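Local coordinates for protein alpha-1,2-mannosyltransferase (Ktr4), putative (Neosartorya fumigata, PDB 7BOP) that is a putative fungal mannosyltransferase of the GT-A clan that holds guanosine-5'-diphosphate and a manganese ion in one pocket, at residues K88-T93 against Y189-E194; M255-D260 against C277-N282; N272-C277 against H320-G325. All blocks are in the same frame, centred on the assembly; numbering follows the deposited sequence.

How the contacts relate
All three contacts are buried, and none has a direct hydrogen bond between its two segments, yet their chemistry follows their place in the fold. Contact 1 sets an aliphatic side chain of a helix against the central sheet, and its strand runs on to the manganese ion. Contacts 2 and 3, whose centres lie about 5 Å from each other, share Cys-277 and are built on aromatic rings: a tryptophan packed on a disulfide cysteine and a phenylalanine, then a tyrosine covered by an isoleucine. Although the centres of contacts 1 and 2 are about 23 Å apart, residues 277-282 reach contact 1, where Ser-281 and Asn-282 pack on Arg-192 and Glu-194.

Contact 1 (K88-T93 against Y189-E194); sequences KDLERT and YYWRVE. With MN (manganese (II) ion), chain G; GDP (guanosine-5'-diphosphate), chain H.
Leu-90 of helix 80-98 packs on Trp-191 of strand 189-192 and on Val-193 two residues on, a helix-on-sheet contact of the Rossmann-like core of a GT-A glycosyltransferase. The helix links the parallel strands 69-74 and 102-106, and strand 189-192 pairs with 69-74 on its other side.

The apolar contact rests on the two branches of Leu-90. CD1 meets the outer corner of the indole, 3.5 Å from Trp-191 CH2, while CD2 lies over one face of that ring near its rim and also touches Val-193 CG2 at 3.7 Å. With CG anti to the backbone N (chi1 -170°), the leucine fork faces the sheet, sliding past the indole. Leu-71 and Phe-199 add to the same apolar layer.

Salt bridges form within each segment, not across the contact. On the helix, Arg-92 NH1 bridges to Asp-89 OD1 at 3.1 Å, one turn back, the oxygen sitting in the guanidinium plane. From the strand, Arg-192 NH2 meets Glu-194 OE1 at 3.1 Å, nearly along its C-O direction, and Asp-316 holds the arginine by NH1, a second-shell residue positioning the group that grips the carboxylate.

Metal binding is left to the other oxygen of Glu-194, much as an acidic residue of the DXD motif serves in many GT-A relatives. Two waters, GDP O2A and O2B, and His-343 NE2 also coordinate the manganese ion, which Glu-194 OE2 reaches at 2.0 Å.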
loop_
_atom_site.group_PDB
_atom_site.type_symbol
_atom_site.label_atom_id
_atom_site.label_comp_id
_atom_site.label_asym_id
_atom_site.label_seq_id
_atom_site.Cartn_x
_atom_site.Cartn_y
_atom_site.Cartn_z
ATOM N N LYS A 88 -8.584 0.547 -16.941
ATOM C CA LYS A 88 -9.560 1.472 -17.526
ATOM C C LYS A 88 -9.860 2.640 -16.588
ATOM O O LYS A 88 -9.922 3.785 -17.023
ATOM C CB LYS A 88 -10.868 0.764 -17.895
ATOM C CG LYS A 88 -10.776 -0.079 -19.159
ATOM C CD LYS A 88 -12.089 -0.814 -19.417
ATOM C CE LYS A 88 -12.008 -1.704 -20.652
ATOM N NZ LYS A 88 -11.816 -0.905 -21.895
ATOM N N ASP A 89 -10.035 2.340 -15.303
ATOM C CA ASP A 89 -10.317 3.381 -14.310
ATOM C C ASP A 89 -9.125 4.304 -14.118
ATOM O O ASP A 89 -9.282 5.527 -14.089
ATOM C CB ASP A 89 -10.687 2.769 -12.949
ATOM C CG ASP A 89 -12.146 2.317 -12.853
ATOM O OD1 ASP A 89 -12.919 2.401 -13.833
ATOM O OD2 ASP A 89 -12.529 1.901 -11.742
ATOM N N LEU A 90 -7.940 3.723 -13.952
ATOM C CA LEU A 90 -6.753 4.533 -13.676
ATOM C C LEU A 90 -6.377 5.393 -14.885
ATOM O O LEU A 90 -6.033 6.577 -14.745
ATOM C CB LEU A 90 -5.581 3.671 -13.195
ATOM C CG LEU A 90 -4.368 4.444 -12.650
ATOM C CD1 LEU A 90 -4.775 5.603 -11.753
ATOM C CD2 LEU A 90 -3.447 3.503 -11.903
ATOM N N GLU A 91 -6.502 4.808 -16.073
ATOM C CA GLU A 91 -6.299 5.553 -17.317
ATOM C C GLU A 91 -7.314 6.690 -17.493
ATOM O O GLU A 91 -6.924 7.838 -17.724
ATOM C CB GLU A 91 -6.323 4.590 -18.514
ATOM C CG GLU A 91 -5.077 3.711 -18.597
ATOM C CD GLU A 91 -3.859 4.452 -19.138
ATOM O OE1 GLU A 91 -4.057 5.428 -19.885
ATOM O OE2 GLU A 91 -2.704 4.078 -18.810
ATOM N N ARG A 92 -8.604 6.391 -17.337
ATOM C CA ARG A 92 -9.652 7.399 -17.507
ATOM C C ARG A 92 -9.493 8.549 -16.519
ATOM O O ARG A 92 -9.626 9.717 -16.896
ATOM C CB ARG A 92 -11.048 6.782 -17.334
ATOM C CG ARG A 92 -12.191 7.740 -17.658
ATOM C CD ARG A 92 -13.560 7.163 -17.315
ATOM N NE ARG A 92 -13.726 6.952 -15.871
ATOM C CZ ARG A 92 -13.647 5.783 -15.227
ATOM N NH1 ARG A 92 -13.409 4.638 -15.873
ATOM N NH2 ARG A 92 -13.813 5.757 -13.900
ATOM N N THR A 93 -9.221 8.221 -15.255
ATOM C CA THR A 93 -9.153 9.249 -14.231
ATOM C C THR A 93 -7.848 10.025 -14.202
ATOM O O THR A 93 -7.840 11.161 -13.738
ATOM C CB THR A 93 -9.414 8.682 -12.824
ATOM O OG1 THR A 93 -8.445 7.683 -12.502
ATOM C CG2 THR A 93 -10.835 8.125 -12.732
ATOM N N TYR A 189 10.097 6.591 -8.072
ATOM C CA TYR A 189 8.729 6.521 -7.530
ATOM C C TYR A 189 7.920 5.435 -8.186
ATOM O O TYR A 189 8.121 5.109 -9.356
ATOM C CB TYR A 189 8.008 7.870 -7.655
ATOM C CG TYR A 189 8.719 8.978 -6.915
ATOM C CD1 TYR A 189 8.473 9.213 -5.567
ATOM C CD2 TYR A 189 9.661 9.776 -7.559
ATOM C CE1 TYR A 189 9.140 10.219 -4.876
ATOM C CE2 TYR A 189 10.335 10.782 -6.881
ATOM C CZ TYR A 189 10.074 11.003 -5.542
ATOM O OH TYR A 189 10.746 11.999 -4.868
ATOM N N TYR A 190 6.997 4.865 -7.420
ATOM C CA TYR A 190 6.097 3.854 -7.928
ATOM C C TYR A 190 4.689 4.141 -7.438
ATOM O O TYR A 190 4.504 4.757 -6.376
ATOM C CB TYR A 190 6.550 2.455 -7.493
ATOM C CG TYR A 190 6.312 2.170 -6.016
ATOM C CD1 TYR A 190 7.194 2.642 -5.052
ATOM C CD2 TYR A 190 5.199 1.436 -5.591
ATOM C CE1 TYR A 190 6.978 2.402 -3.702
ATOM C CE2 TYR A 190 4.980 1.182 -4.238
ATOM C CZ TYR A 190 5.870 1.676 -3.303
ATOM O OH TYR A 190 5.673 1.453 -1.961
ATOM N N TRP A 191 3.720 3.700 -8.228
ATOM C CA TRP A 191 2.301 3.668 -7.844
ATOM C C TRP A 191 1.898 2.206 -8.004
ATOM O O TRP A 191 1.780 1.701 -9.122
ATOM C CB TRP A 191 1.470 4.594 -8.739
ATOM C CG TRP A 191 -0.013 4.705 -8.434
ATOM C CD1 TRP A 191 -0.794 3.819 -7.744
ATOM C CD2 TRP A 191 -0.888 5.760 -8.850
ATOM N NE1 TRP A 191 -2.080 4.260 -7.688
ATOM C CE2 TRP A 191 -2.176 5.451 -8.354
ATOM C CE3 TRP A 191 -0.705 6.946 -9.573
ATOM C CZ2 TRP A 191 -3.278 6.282 -8.555
ATOM C CZ3 TRP A 191 -1.808 7.774 -9.786
ATOM C CH2 TRP A 191 -3.081 7.436 -9.270
ATOM N N ARG A 192 1.710 1.529 -6.874
ATOM C CA ARG A 192 1.300 0.138 -6.860
ATOM C C ARG A 192 -0.198 0.017 -7.123
ATOM O O ARG A 192 -1.008 0.691 -6.482
ATOM C CB ARG A 192 1.656 -0.516 -5.521
ATOM C CG ARG A 192 1.083 -1.918 -5.355
ATOM C CD ARG A 192 1.669 -2.596 -4.136
ATOM N NE ARG A 192 0.824 -3.694 -3.684
ATOM C CZ ARG A 192 0.937 -4.301 -2.503
ATOM N NH1 ARG A 192 1.877 -3.934 -1.631
ATOM N NH2 ARG A 192 0.094 -5.283 -2.192
ATOM N N VAL A 193 -0.545 -0.885 -8.036
ATOM C CA VAL A 193 -1.907 -1.124 -8.451
ATOM C C VAL A 193 -2.198 -2.620 -8.347
ATOM O O VAL A 193 -1.341 -3.447 -8.675
ATOM C CB VAL A 193 -2.101 -0.681 -9.923
ATOM C CG1 VAL A 193 -3.546 -0.846 -10.357
ATOM C CG2 VAL A 193 -1.639 0.758 -10.102
ATOM N N GLU A 194 -3.408 -2.958 -7.900
ATOM C CA GLU A 194 -3.888 -4.331 -7.883
ATOM C C GLU A 194 -5.067 -4.496 -8.823
ATOM O O GLU A 194 -5.803 -3.543 -9.056
ATOM C CB GLU A 194 -4.359 -4.728 -6.482
ATOM C CG GLU A 194 -3.227 -4.936 -5.497
ATOM C CD GLU A 194 -3.593 -5.773 -4.272
ATOM O OE1 GLU A 194 -2.691 -5.794 -3.408
ATOM O OE2 GLU A 194 -4.714 -6.394 -4.152
HETATM MN MN MN G . -6.204 -7.601 -3.658
HETATM P PB GDP H . -5.476 -9.392 -1.087
HETATM O O1B GDP H . -6.734 -10.211 -1.031
HETATM O O2B GDP H . -5.614 -8.073 -1.867
HETATM O O3B GDP H . -4.731 -9.238 0.225
HETATM O O3A GDP H . -4.517 -10.369 -1.964
HETATM P PA GDP H . -4.471 -10.454 -3.584
HETATM O O1A GDP H . -4.822 -11.853 -4.031
HETATM O O2A GDP H . -5.205 -9.221 -4.158
HETATM O "O5'" GDP H . -2.876 -10.315 -3.736
HETATM C "C5'" GDP H . -2.222 -9.058 -3.561
HETATM C "C4'" GDP H . -1.521 -8.648 -4.854
HETATM O "O4'" GDP H . -0.507 -9.609 -5.163
HETATM C "C3'" GDP H . -2.423 -8.623 -6.080
HETATM O "O3'" GDP H . -1.914 -7.614 -6.967
HETATM C "C2'" GDP H . -2.300 -10.017 -6.673
HETATM O "O2'" GDP H . -2.524 -10.025 -8.083
HETATM C "C1'" GDP H . -0.859 -10.374 -6.319
HETATM N N9 GDP H . -0.540 -11.790 -6.017
HETATM C C8 GDP H . -0.877 -12.534 -4.926
HETATM N N7 GDP H . -0.331 -13.770 -5.014
HETATM C C5 GDP H . 0.375 -13.827 -6.161
HETATM C C6 GDP H . 1.199 -14.826 -6.873
HETATM O O6 GDP H . 1.345 -15.954 -6.374
HETATM N N1 GDP H . 1.772 -14.485 -8.047
HETATM C C2 GDP H . 1.621 -13.249 -8.588
HETATM N N2 GDP H . 2.207 -12.940 -9.773
HETATM N N3 GDP H . 0.869 -12.290 -7.991
HETATM C C4 GDP H . 0.247 -12.518 -6.807
HETATM O O HOH W 1 -6.914 -7.616 -5.919
HETATM O O HOH W 2 -8.050 -9.029 -3.503
#

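Contact 2 (M255-D260 against C277-N282); sequences MGWLTD and CHFWSN
A short helix, 255-258, is fastened to the lead-in of strand 278-279, which pairs antiparallel with strand 218-224 of the central GT-A sheet, by Trp-257 lying against Cys-277 and Phe-279. The indole carries nearly all of the helix side of the contact. Its CG stands anti to the backbone N (chi1 175°), which lays the ring along residues 277-279, its pyrrole end at Cys-277 and its benzo end at Phe-279.

At the pyrrole end Trp-257 NE1 is 3.3 Å from Cys-277 CB, a close approach made obliquely to the ring. The sulfur stays farther off: Cys-277 SG lies 5.0 Å from the centroid of the five-membered ring of Trp-257, 53° off its normal, a slanted sulfur-aromatic contact. That sulfur is bonded to Cys-375 in a disulfide, and Trp-257 also touches Cys-375, so the indole packs on both halves of the cross-link. Midway along, Trp-257 CZ2 passes 3.7 Å from His-278 N.

The benzo end reaches Phe-279. Trp-257 CH2 sits over one face of the phenyl ring, toward its rim, 3.8 Å from Phe-279 CZ; the planes are inclined at 39°, so the pair is neither a stack nor a T-shape. Asn-223 of the adjacent strand touches both rings. His-278 points the other way, and its ND1 is bonded to Thr-276 O.

Where no direct polar bond spans the segments, a water does. Water 3 lies over the centre of the indole face and gives one weak hydrogen bond to Trp-257 O. Its stronger bond runs to the other segment, with the oxygen of water 3 lying 2.8 Å from Cys-277 O.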
loop_
_atom_site.group_PDB
_atom_site.type_symbol
_atom_site.label_atom_id
_atom_site.label_comp_id
_atom_site.label_asym_id
_atom_site.label_seq_id
_atom_site.Cartn_x
_atom_site.Cartn_y
_atom_site.Cartn_z
ATOM N N MET A 255 5.184 6.589 16.615
ATOM C CA MET A 255 5.106 5.642 17.741
ATOM C C MET A 255 3.722 5.621 18.396
ATOM O O MET A 255 3.223 4.559 18.719
ATOM C CB MET A 255 6.183 5.956 18.798
ATOM C CG MET A 255 6.415 4.850 19.827
ATOM S SD MET A 255 7.071 3.325 19.114
ATOM C CE MET A 255 8.718 3.863 18.627
ATOM N N GLY A 256 3.108 6.795 18.565
ATOM C CA GLY A 256 1.766 6.916 19.143
ATOM C C GLY A 256 0.709 6.144 18.377
ATOM O O GLY A 256 -0.131 5.487 18.964
ATOM N N TRP A 257 0.749 6.230 17.054
ATOM C CA TRP A 257 -0.165 5.463 16.208
ATOM C C TRP A 257 0.152 3.976 16.233
ATOM O O TRP A 257 -0.760 3.143 16.363
ATOM C CB TRP A 257 -0.112 5.992 14.772
ATOM C CG TRP A 257 -0.919 5.225 13.777
ATOM C CD1 TRP A 257 -2.271 4.998 13.799
ATOM C CD2 TRP A 257 -0.429 4.636 12.576
ATOM N NE1 TRP A 257 -2.650 4.278 12.684
ATOM C CE2 TRP A 257 -1.534 4.035 11.922
ATOM C CE3 TRP A 257 0.840 4.553 11.983
ATOM C CZ2 TRP A 257 -1.401 3.362 10.713
ATOM C CZ3 TRP A 257 0.966 3.878 10.774
ATOM C CH2 TRP A 257 -0.147 3.293 10.155
ATOM N N LEU A 258 1.433 3.641 16.089
ATOM C CA LEU A 258 1.869 2.237 16.071
ATOM C C LEU A 258 1.524 1.485 17.373
ATOM O O LEU A 258 1.247 0.301 17.339
ATOM C CB LEU A 258 3.373 2.137 15.807
ATOM C CG LEU A 258 3.863 2.631 14.435
ATOM C CD1 LEU A 258 5.376 2.561 14.380
ATOM C CD2 LEU A 258 3.236 1.834 13.308
ATOM N N THR A 259 1.548 2.176 18.508
ATOM C CA THR A 259 1.326 1.534 19.798
ATOM C C THR A 259 -0.022 1.890 20.424
ATOM O O THR A 259 -0.262 1.566 21.585
ATOM C CB THR A 259 2.462 1.874 20.793
ATOM O OG1 THR A 259 2.535 3.292 20.984
ATOM C CG2 THR A 259 3.794 1.354 20.273
ATOM N N ASP A 260 -0.910 2.527 19.667
ATOM C CA ASP A 260 -2.185 2.966 20.212
ATOM C C ASP A 260 -2.996 1.768 20.701
ATOM O O ASP A 260 -2.994 0.717 20.063
ATOM C CB ASP A 260 -3.002 3.709 19.157
ATOM C CG ASP A 260 -4.273 4.324 19.727
ATOM O OD1 ASP A 260 -4.220 4.927 20.811
ATOM O OD2 ASP A 260 -5.333 4.206 19.095
ATOM N N CYS A 277 -2.699 -1.279 13.079
ATOM C CA CYS A 277 -3.111 -0.322 12.071
ATOM C C CYS A 277 -2.038 -0.182 10.996
ATOM O O CYS A 277 -0.833 -0.228 11.272
ATOM C CB CYS A 277 -3.434 1.033 12.682
ATOM S SG CYS A 277 -4.889 0.937 13.738
ATOM N N HIS A 278 -2.502 -0.036 9.764
ATOM C CA HIS A 278 -1.615 -0.019 8.633
ATOM C C HIS A 278 -2.246 0.739 7.496
ATOM O O HIS A 278 -3.476 0.809 7.365
ATOM C CB HIS A 278 -1.286 -1.457 8.205
ATOM C CG HIS A 278 -2.484 -2.279 7.833
ATOM N ND1 HIS A 278 -3.220 -2.985 8.764
ATOM C CD2 HIS A 278 -3.064 -2.525 6.633
ATOM C CE1 HIS A 278 -4.201 -3.623 8.151
ATOM N NE2 HIS A 278 -4.124 -3.365 6.859
ATOM N N PHE A 279 -1.377 1.301 6.670
ATOM C CA PHE A 279 -1.772 1.875 5.395
ATOM C C PHE A 279 -2.135 0.691 4.520
ATOM O O PHE A 279 -1.425 -0.316 4.514
ATOM C CB PHE A 279 -0.604 2.643 4.789
ATOM C CG PHE A 279 -0.034 3.693 5.706
ATOM C CD1 PHE A 279 -0.807 4.775 6.109
ATOM C CD2 PHE A 279 1.276 3.603 6.156
ATOM C CE1 PHE A 279 -0.286 5.745 6.947
ATOM C CE2 PHE A 279 1.804 4.566 6.992
ATOM C CZ PHE A 279 1.029 5.643 7.384
ATOM N N TRP A 280 -3.250 0.778 3.808
ATOM C CA TRP A 280 -3.754 -0.390 3.107
ATOM C C TRP A 280 -3.039 -0.510 1.762
ATOM O O TRP A 280 -3.430 0.108 0.773
ATOM C CB TRP A 280 -5.276 -0.344 2.952
ATOM C CG TRP A 280 -5.900 -1.693 2.795
ATOM C CD1 TRP A 280 -5.417 -2.886 3.263
ATOM C CD2 TRP A 280 -7.148 -1.992 2.170
ATOM N NE1 TRP A 280 -6.268 -3.901 2.953
ATOM C CE2 TRP A 280 -7.348 -3.390 2.287
ATOM C CE3 TRP A 280 -8.105 -1.227 1.508
ATOM C CZ2 TRP A 280 -8.472 -4.035 1.766
ATOM C CZ3 TRP A 280 -9.234 -1.869 0.994
ATOM C CH2 TRP A 280 -9.401 -3.259 1.124
ATOM N N SER A 281 -2.002 -1.341 1.764
ATOM C CA SER A 281 -0.947 -1.325 0.748
ATOM C C SER A 281 -1.325 -1.767 -0.667
ATOM O O SER A 281 -0.500 -1.632 -1.578
ATOM C CB SER A 281 0.226 -2.169 1.226
ATOM O OG SER A 281 -0.141 -3.536 1.253
ATOM N N ASN A 282 -2.518 -2.323 -0.872
ATOM C CA ASN A 282 -2.978 -2.563 -2.251
ATOM C C ASN A 282 -2.916 -1.285 -3.114
ATOM O O ASN A 282 -2.698 -1.364 -4.323
ATOM C CB ASN A 282 -4.362 -3.213 -2.306
ATOM C CG ASN A 282 -5.381 -2.510 -1.441
ATOM O OD1 ASN A 282 -5.816 -1.398 -1.727
ATOM N ND2 ASN A 282 -5.781 -3.181 -0.377
HETATM O O HOH W 3 -0.127 1.404 13.480
#

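Contact 3 (N272-C277 against H320-G325); sequences NGYSTC and HSIGLG
Tyr-274 and Ile-322 meet face to tip, a CH-pi contact between the loop leading into strand 278-279 and helix 316-327 of the GT-A domain. Ile-322 CD1 stands over the middle of the phenol ring, 3.9 Å from the Tyr-274 ring centroid and only 11° off its normal. CG1 follows behind, 3.9 Å from Tyr-274 CE1, so the whole ethyl arm of the isoleucine lies on the ring. That arm sits beside the backbone N (chi1 -71°) and then runs extended, which carries its methyl end to the tyrosine although the side chain starts out along the flank of the helix. The other approach is looser and not apolar on both sides: Ser-321 CB comes within 4.2 Å of the carbonyl oxygen Cys-277 O.

Polar interactions work inside the loop and fix the ring that the helix covers. Tyr-274 OH donates to Cys-277 O at 2.7 Å, coming from well above the carbonyl plane, and thereby ties the far end of the phenol to the chain three residues on. The face turned from Ile-322 lies against the backbone, with Thr-276 N over its centre. The aromatic plane is thus held between a peptide nitrogen and a methyl group. An ST turn shapes the same bend, Cys-277 N donating to Ser-275 OG at 3.1 Å with an angle of 162°.

Ser-321 OG is bonded to Ala-317 O within its helix and also to Phe-279 N, joining that helix to the strand. Before the loop, a Schellman motif with Asn-272 as its C-prime residue ends helix 265-270. Helix 255-258 is near as well, Leu-258 touching Ile-322, and Trp-235 and Leu-234 of helix 234-244 press on Tyr-274 and Ile-322 respectively.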
loop_
_atom_site.group_PDB
_atom_site.type_symbol
_atom_site.label_atom_id
_atom_site.label_comp_id
_atom_site.label_asym_id
_atom_site.label_seq_id
_atom_site.Cartn_x
_atom_site.Cartn_y
_atom_site.Cartn_z
ATOM N N ASN A 272 0.613 -7.893 20.748
ATOM C CA ASN A 272 1.742 -7.702 21.663
ATOM C C ASN A 272 2.395 -6.325 21.576
ATOM O O ASN A 272 3.623 -6.208 21.478
ATOM C CB ASN A 272 2.761 -8.827 21.455
ATOM C CG ASN A 272 2.162 -10.183 21.741
ATOM O OD1 ASN A 272 1.703 -10.422 22.847
ATOM N ND2 ASN A 272 2.108 -11.051 20.742
ATOM N N GLY A 273 1.552 -5.294 21.604
ATOM C CA GLY A 273 2.001 -3.905 21.650
ATOM C C GLY A 273 1.796 -3.080 20.386
ATOM O O GLY A 273 1.898 -1.866 20.442
ATOM N N TYR A 274 1.535 -3.728 19.255
ATOM C CA TYR A 274 1.249 -3.047 17.979
ATOM C C TYR A 274 -0.271 -2.928 17.784
ATOM O O TYR A 274 -0.995 -3.893 17.975
ATOM C CB TYR A 274 1.932 -3.814 16.844
ATOM C CG TYR A 274 1.571 -3.459 15.426
ATOM C CD1 TYR A 274 1.527 -2.130 15.003
ATOM C CD2 TYR A 274 1.339 -4.462 14.470
ATOM C CE1 TYR A 274 1.224 -1.806 13.691
ATOM C CE2 TYR A 274 1.050 -4.141 13.147
ATOM C CZ TYR A 274 0.981 -2.813 12.764
ATOM O OH TYR A 274 0.666 -2.458 11.471
ATOM N N SER A 275 -0.737 -1.733 17.423
ATOM C CA SER A 275 -2.171 -1.469 17.212
ATOM C C SER A 275 -2.781 -2.323 16.096
ATOM O O SER A 275 -3.995 -2.507 16.055
ATOM C CB SER A 275 -2.386 0.001 16.857
ATOM O OG SER A 275 -1.837 0.289 15.572
ATOM N N THR A 276 -1.911 -2.797 15.193
ATOM C CA THR A 276 -2.235 -3.519 13.949
ATOM C C THR A 276 -2.643 -2.582 12.814
ATOM O O THR A 276 -2.873 -3.043 11.694
ATOM C CB THR A 276 -3.305 -4.630 14.094
ATOM O OG1 THR A 276 -4.616 -4.046 14.144
ATOM C CG2 THR A 276 -3.029 -5.524 15.303
ATOM N N CYS A 277 -2.699 -1.279 13.079
ATOM C CA CYS A 277 -3.111 -0.322 12.071
ATOM C C CYS A 277 -2.038 -0.182 10.996
ATOM O O CYS A 277 -0.833 -0.228 11.272
ATOM C CB CYS A 277 -3.434 1.033 12.682
ATOM S SG CYS A 277 -4.889 0.937 13.738
ATOM N N HIS A 320 5.410 -2.362 5.877
ATOM C CA HIS A 320 5.596 -0.994 5.351
ATOM C C HIS A 320 5.221 0.077 6.361
ATOM O O HIS A 320 5.966 1.050 6.554
ATOM C CB HIS A 320 4.777 -0.786 4.075
ATOM C CG HIS A 320 5.342 -1.488 2.882
ATOM N ND1 HIS A 320 4.814 -1.344 1.619
ATOM C CD2 HIS A 320 6.400 -2.324 2.754
ATOM C CE1 HIS A 320 5.506 -2.075 0.767
ATOM N NE2 HIS A 320 6.474 -2.685 1.430
ATOM N N SER A 321 4.062 -0.103 7.001
ATOM C CA SER A 321 3.539 0.891 7.931
ATOM C C SER A 321 4.436 1.084 9.137
ATOM O O SER A 321 4.683 2.222 9.553
ATOM C CB SER A 321 2.130 0.509 8.386
ATOM O OG SER A 321 1.267 0.382 7.268
ATOM N N ILE A 322 4.919 -0.021 9.699
ATOM C CA ILE A 322 5.859 0.049 10.822
ATOM C C ILE A 322 7.183 0.685 10.361
ATOM O O ILE A 322 7.729 1.552 11.043
ATOM C CB ILE A 322 6.097 -1.337 11.449
ATOM C CG1 ILE A 322 4.843 -1.796 12.214
ATOM C CG2 ILE A 322 7.280 -1.306 12.394
ATOM C CD1 ILE A 322 4.808 -3.277 12.504
ATOM N N GLY A 323 7.692 0.250 9.213
ATOM C CA GLY A 323 8.929 0.819 8.674
ATOM C C GLY A 323 8.856 2.323 8.470
ATOM O O GLY A 323 9.771 3.054 8.865
ATOM N N LEU A 324 7.761 2.781 7.860
ATOM C CA LEU A 324 7.494 4.214 7.693
ATOM C C LEU A 324 7.373 4.916 9.035
ATOM O O LEU A 324 7.967 5.983 9.243
ATOM C CB LEU A 324 6.210 4.454 6.883
ATOM C CG LEU A 324 6.280 4.051 5.401
ATOM C CD1 LEU A 324 4.884 3.850 4.825
ATOM C CD2 LEU A 324 7.053 5.096 4.601
ATOM N N GLY A 325 6.601 4.318 9.939
ATOM C CA GLY A 325 6.350 4.904 11.249
ATOM C C GLY A 325 7.556 5.016 12.159
ATOM O O GLY A 325 7.552 5.834 13.066
#